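Local coordinates for phosphoglycerol transferase GacH (Streptococcus pyogenes MGAS5005, PDB 6DGM), which probably transfers glycerol phosphate onto streptococcal rhamnose polysaccharide, its sulfatase-like domain binding manganese and sn-glycerol-1-phosphate, at residues K20-K23 with L24-I28; S181-T184 with V185-I189. All blocks are in the same frame, centred on the assembly; numbering follows the deposited sequence.

Interaction 1: K20-K23 with L24-I28; sequences KYQK and LAEDI
Leu24 and Tyr21 lie side by side on one flank of helix 11-29, pointing the same way, and the leucine meets the ring at its edge: CD2 sits near the ring plane, 3.8 Å from Tyr21 CD1. Leu24 CG stands anti to the backbone N (chi1 -177°), and the turn about chi2 then leaves CD2 alongside the ring. On one face of the same ring, toward its rim, rests CG of the neighbouring Lys20.

On another flank, Glu26 folds back toward Gln22, one turn earlier. With CG beside its own backbone N (chi1 -66°), it brings CG within 3.3 Å of Gln22 O, and its OE2 reaches to 3.7 Å from Gln22 CG. The amide and carboxylate planes are 45° apart, and the amide oxygen OE1 accepts a hydrogen bond from the hydroxyl of Thr377. Lys23 and Asp27 pass each other at a slant; Lys23 CG lies 4.0 Å from Asp27 OD2, while the lysine chain runs on extended and leaves NZ 5.8 Å from that oxygen.

Beneath these side chains run four i to i+4 backbone bonds, from Lys20 O to Leu24 N through Lys23 O to Asp27 N, the last 2.9 Å long. Outside the helix, Tyr21 OH is hydrogen-bonded to Asp357, while Tyr21 touches Leu332 and Leu24 touches Glu335, both of helix 328-339.

The chemistry is therefore two-sided: a largely apolar flank, with the tyrosine hydroxyl tied to Asp357, docks the helix, whereas on the exposed flank the opposite charges of Lys23 and Asp27 are too far apart for a salt bridge and probably attract each other only weakly.

Interaction 2: S181-T184 with V185-I189; sequences SDKT and VYNNI
Asn188 doubles back onto Thr184, one turn earlier in helix 182-192. Asn188 CB lies 3.4 Å from Thr184 O, and with chi1 at -86° the amide swings toward the preceding turn. From there Asn188 ND2 donates to Thr184 O over 2.8 Å at a nearly straight 171°. The oxygen lies in the amide plane of Asn188, although the donor stands above the carbonyl plane. Asn188 N reaches this oxygen from the opposite face, so one carbonyl is gripped twice by a single residue. Asn188 ND2 also lies 3.6 Å from Thr184 CG2, and at the other arm of the amide OD1 accepts from the backbone N of Lys171, which helps fix the flip of the group.

Ser181 is the N-cap of this helix, which packs against strands 40-46 and 200-204 of the central mixed sheet in the alkaline phosphatase-like fold. Ser181 OG is hydrogen-bonded to Thr184 OG1 at 2.9 Å, and both hydroxyls are also bonded to the backbone of Glu174.

On another side of the helix the Tyr186 ring stands oblique to the first turn, CG 3.3 Å from Asp182 O and CE2 4.0 Å from Asp182 CB. A water joins Tyr186 OH to Asp182 OD2, its bond to the carboxylate being weak. Thr249 and Thr245 of helix 229-257 hydrogen-bond directly to that hydroxyl and that carboxylate, respectively, while Phe252 stacks on the tyrosine ring.

In the fold
Both interactions are made within a single helix, but the helices lie on opposite sides of the chain's centre, with about 28 Å between the nearest atoms. Interaction 1, in helix 11-29, is partly buried: its inner flank rests on helix 328-339, and its outer flank carries exposed charged residues. Interaction 2 is mostly buried, with contacts to the central sheet and to helix 229-257, and there neutral amides and hydroxyls do much of the polar work at a helix start. Each lies near a metal site without supplying a ligand: Asp27 is about 7 Å from the calcium ligand Asp31, and Asp182 about 7 Å from the manganese ligand Glu47, between side chains.

Interaction 1: K20-K23 with L24-I28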
loop_
_atom_site.group_PDB
_atom_site.type_symbol
_atom_site.label_atom_id
_atom_site.label_comp_id
_atom_site.label_asym_id
_atom_site.label_seq_id
_atom_site.Cartn_x
_atom_site.Cartn_y
_atom_site.Cartn_z
ATOM N N LYS A 20 23.729 14.194 -2.598
ATOM C CA LYS A 20 22.910 14.820 -1.564
ATOM C C LYS A 20 22.240 13.780 -0.669
ATOM O O LYS A 20 22.255 13.898 0.562
ATOM C CB LYS A 20 21.849 15.700 -2.232
ATOM C CG LYS A 20 20.920 16.396 -1.266
ATOM C CD LYS A 20 19.909 17.254 -2.002
ATOM C CE LYS A 20 18.927 17.887 -1.036
ATOM N NZ LYS A 20 17.958 18.764 -1.747
ATOM N N TYR A 21 21.649 12.746 -1.260
ATOM C CA TYR A 21 20.933 11.754 -0.447
ATOM C C TYR A 21 21.862 10.707 0.142
ATOM O O TYR A 21 21.492 10.056 1.128
ATOM C CB TYR A 21 19.729 11.211 -1.222
ATOM C CG TYR A 21 18.706 12.307 -1.329
ATOM C CD1 TYR A 21 17.946 12.671 -0.231
ATOM C CD2 TYR A 21 18.570 13.049 -2.497
ATOM C CE1 TYR A 21 17.045 13.711 -0.299
ATOM C CE2 TYR A 21 17.674 14.099 -2.571
ATOM C CZ TYR A 21 16.912 14.420 -1.466
ATOM O OH TYR A 21 16.015 15.459 -1.519
ATOM N N GLN A 22 23.080 10.571 -0.383
ATOM C CA GLN A 22 24.075 9.757 0.299
ATOM C C GLN A 22 24.378 10.349 1.670
ATOM O O GLN A 22 24.417 9.637 2.681
ATOM C CB GLN A 22 25.342 9.650 -0.541
ATOM C CG GLN A 22 26.320 8.587 -0.043
ATOM C CD GLN A 22 25.777 7.173 -0.217
ATOM O OE1 GLN A 22 25.428 6.763 -1.330
ATOM N NE2 GLN A 22 25.686 6.428 0.888
ATOM N N LYS A 23 24.582 11.669 1.725
ATOM C CA LYS A 23 24.885 12.299 3.002
ATOM C C LYS A 23 23.668 12.282 3.923
ATOM O O LYS A 23 23.805 12.065 5.135
ATOM C CB LYS A 23 25.376 13.728 2.799
ATOM C CG LYS A 23 25.865 14.340 4.094
ATOM C CD LYS A 23 26.659 15.611 3.874
ATOM C CE LYS A 23 27.212 16.133 5.195
ATOM N NZ LYS A 23 28.039 17.366 5.011
ATOM N N LEU A 24 22.471 12.511 3.371
ATOM C CA LEU A 24 21.287 12.516 4.223
ATOM C C LEU A 24 21.039 11.129 4.811
ATOM O O LEU A 24 20.693 11.004 5.989
ATOM C CB LEU A 24 20.065 13.012 3.454
ATOM C CG LEU A 24 18.798 13.113 4.307
ATOM C CD1 LEU A 24 18.954 14.163 5.381
ATOM C CD2 LEU A 24 17.592 13.421 3.449
ATOM N N ALA A 25 21.255 10.078 4.022
ATOM C CA ALA A 25 21.125 8.725 4.550
ATOM C C ALA A 25 22.080 8.489 5.716
ATOM O O ALA A 25 21.706 7.881 6.729
ATOM C CB ALA A 25 21.378 7.712 3.434
ATOM N N GLU A 26 23.327 8.951 5.588
ATOM C CA GLU A 26 24.270 8.842 6.694
ATOM C C GLU A 26 23.767 9.602 7.914
ATOM O O GLU A 26 23.843 9.100 9.038
ATOM C CB GLU A 26 25.638 9.346 6.236
ATOM C CG GLU A 26 26.253 8.457 5.159
ATOM C CD GLU A 26 27.434 9.100 4.449
ATOM O OE1 GLU A 26 27.988 10.088 4.976
ATOM O OE2 GLU A 26 27.800 8.610 3.360
ATOM N N ASP A 27 23.231 10.807 7.716
ATOM C CA ASP A 27 22.724 11.576 8.846
ATOM C C ASP A 27 21.547 10.864 9.503
ATOM O O ASP A 27 21.484 10.742 10.732
ATOM C CB ASP A 27 22.320 12.982 8.393
ATOM C CG ASP A 27 23.513 13.824 7.934
ATOM O OD1 ASP A 27 24.652 13.564 8.375
ATOM O OD2 ASP A 27 23.299 14.756 7.129
ATOM N N ILE A 28 20.607 10.367 8.695
ATOM C CA ILE A 28 19.449 9.669 9.249
ATOM C C ILE A 28 19.884 8.421 10.002
ATOM O O ILE A 28 19.376 8.123 11.089
ATOM C CB ILE A 28 18.445 9.317 8.134
ATOM C CG1 ILE A 28 17.798 10.572 7.565
ATOM C CG2 ILE A 28 17.360 8.337 8.670
ATOM C CD1 ILE A 28 17.043 10.340 6.265
#

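Interaction 2: S181-T184 with V185-I189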
loop_
_atom_site.group_PDB
_atom_site.type_symbol
_atom_site.label_atom_id
_atom_site.label_comp_id
_atom_site.label_asym_id
_atom_site.label_seq_id
_atom_site.Cartn_x
_atom_site.Cartn_y
_atom_site.Cartn_z
ATOM N N SER A 181 -12.822 -15.309 1.411
ATOM C CA SER A 181 -12.829 -14.533 2.643
ATOM C C SER A 181 -11.440 -13.998 3.010
ATOM O O SER A 181 -10.399 -14.599 2.712
ATOM C CB SER A 181 -13.319 -15.385 3.813
ATOM O OG SER A 181 -12.423 -16.444 4.105
ATOM N N ASP A 182 -11.446 -12.871 3.721
ATOM C CA ASP A 182 -10.208 -12.375 4.319
ATOM C C ASP A 182 -9.666 -13.361 5.353
ATOM O O ASP A 182 -8.450 -13.496 5.494
ATOM C CB ASP A 182 -10.432 -11.003 4.957
ATOM C CG ASP A 182 -10.602 -9.895 3.937
ATOM O OD1 ASP A 182 -10.382 -10.111 2.729
ATOM O OD2 ASP A 182 -10.947 -8.776 4.360
ATOM N N LYS A 183 -10.550 -14.080 6.062
ATOM C CA LYS A 183 -10.073 -15.109 6.987
ATOM C C LYS A 183 -9.185 -16.114 6.261
ATOM O O LYS A 183 -8.118 -16.490 6.764
ATOM C CB LYS A 183 -11.255 -15.814 7.651
ATOM C CG LYS A 183 -10.882 -16.956 8.586
ATOM C CD LYS A 183 -12.150 -17.528 9.212
ATOM C CE LYS A 183 -11.830 -18.624 10.200
ATOM N NZ LYS A 183 -13.087 -19.104 10.868
ATOM N N THR A 184 -9.612 -16.566 5.074
ATOM C CA THR A 184 -8.794 -17.484 4.294
ATOM C C THR A 184 -7.431 -16.872 4.011
ATOM O O THR A 184 -6.391 -17.527 4.186
ATOM C CB THR A 184 -9.484 -17.833 2.982
ATOM O OG1 THR A 184 -10.677 -18.581 3.245
ATOM C CG2 THR A 184 -8.583 -18.672 2.100
ATOM N N VAL A 185 -7.419 -15.614 3.551
ATOM C CA VAL A 185 -6.146 -14.964 3.236
ATOM C C VAL A 185 -5.257 -14.894 4.477
ATOM O O VAL A 185 -4.075 -15.284 4.451
ATOM C CB VAL A 185 -6.396 -13.577 2.624
ATOM C CG1 VAL A 185 -5.092 -12.836 2.441
ATOM C CG2 VAL A 185 -7.126 -13.727 1.284
ATOM N N TYR A 186 -5.813 -14.398 5.588
ATOM C CA TYR A 186 -5.021 -14.229 6.802
ATOM C C TYR A 186 -4.465 -15.559 7.288
ATOM O O TYR A 186 -3.297 -15.640 7.690
ATOM C CB TYR A 186 -5.883 -13.587 7.888
ATOM C CG TYR A 186 -6.290 -12.145 7.651
ATOM C CD1 TYR A 186 -5.476 -11.275 6.953
ATOM C CD2 TYR A 186 -7.489 -11.657 8.140
ATOM C CE1 TYR A 186 -5.850 -9.963 6.748
ATOM C CE2 TYR A 186 -7.862 -10.356 7.950
ATOM C CZ TYR A 186 -7.030 -9.508 7.256
ATOM O OH TYR A 186 -7.400 -8.197 7.073
ATOM N N ASN A 187 -5.275 -16.621 7.249
ATOM C CA ASN A 187 -4.811 -17.901 7.761
ATOM C C ASN A 187 -3.771 -18.517 6.843
ATOM O O ASN A 187 -2.868 -19.221 7.312
ATOM C CB ASN A 187 -5.995 -18.818 8.024
ATOM C CG ASN A 187 -6.668 -18.490 9.343
ATOM O OD1 ASN A 187 -6.051 -17.880 10.227
ATOM N ND2 ASN A 187 -7.908 -18.903 9.495
ATOM N N ASN A 188 -3.843 -18.218 5.550
ATOM C CA ASN A 188 -2.792 -18.663 4.641
ATOM C C ASN A 188 -1.492 -17.887 4.855
ATOM O O ASN A 188 -0.410 -18.460 4.733
ATOM C CB ASN A 188 -3.278 -18.606 3.203
ATOM C CG ASN A 188 -4.015 -19.858 2.804
ATOM O OD1 ASN A 188 -3.423 -20.794 2.262
ATOM N ND2 ASN A 188 -5.314 -19.911 3.109
ATOM N N ILE A 189 -1.564 -16.586 5.180
ATOM C CA ILE A 189 -0.346 -15.881 5.591
ATOM C C ILE A 189 0.265 -16.565 6.810
ATOM O O ILE A 189 1.454 -16.901 6.831
ATOM C CB ILE A 189 -0.634 -14.407 5.898
ATOM C CG1 ILE A 189 -1.139 -13.669 4.651
ATOM C CG2 ILE A 189 0.649 -13.711 6.439
ATOM C CD1 ILE A 189 -1.675 -12.318 4.990
HETATM O O HOH W 1 -8.501 -7.325 4.555
#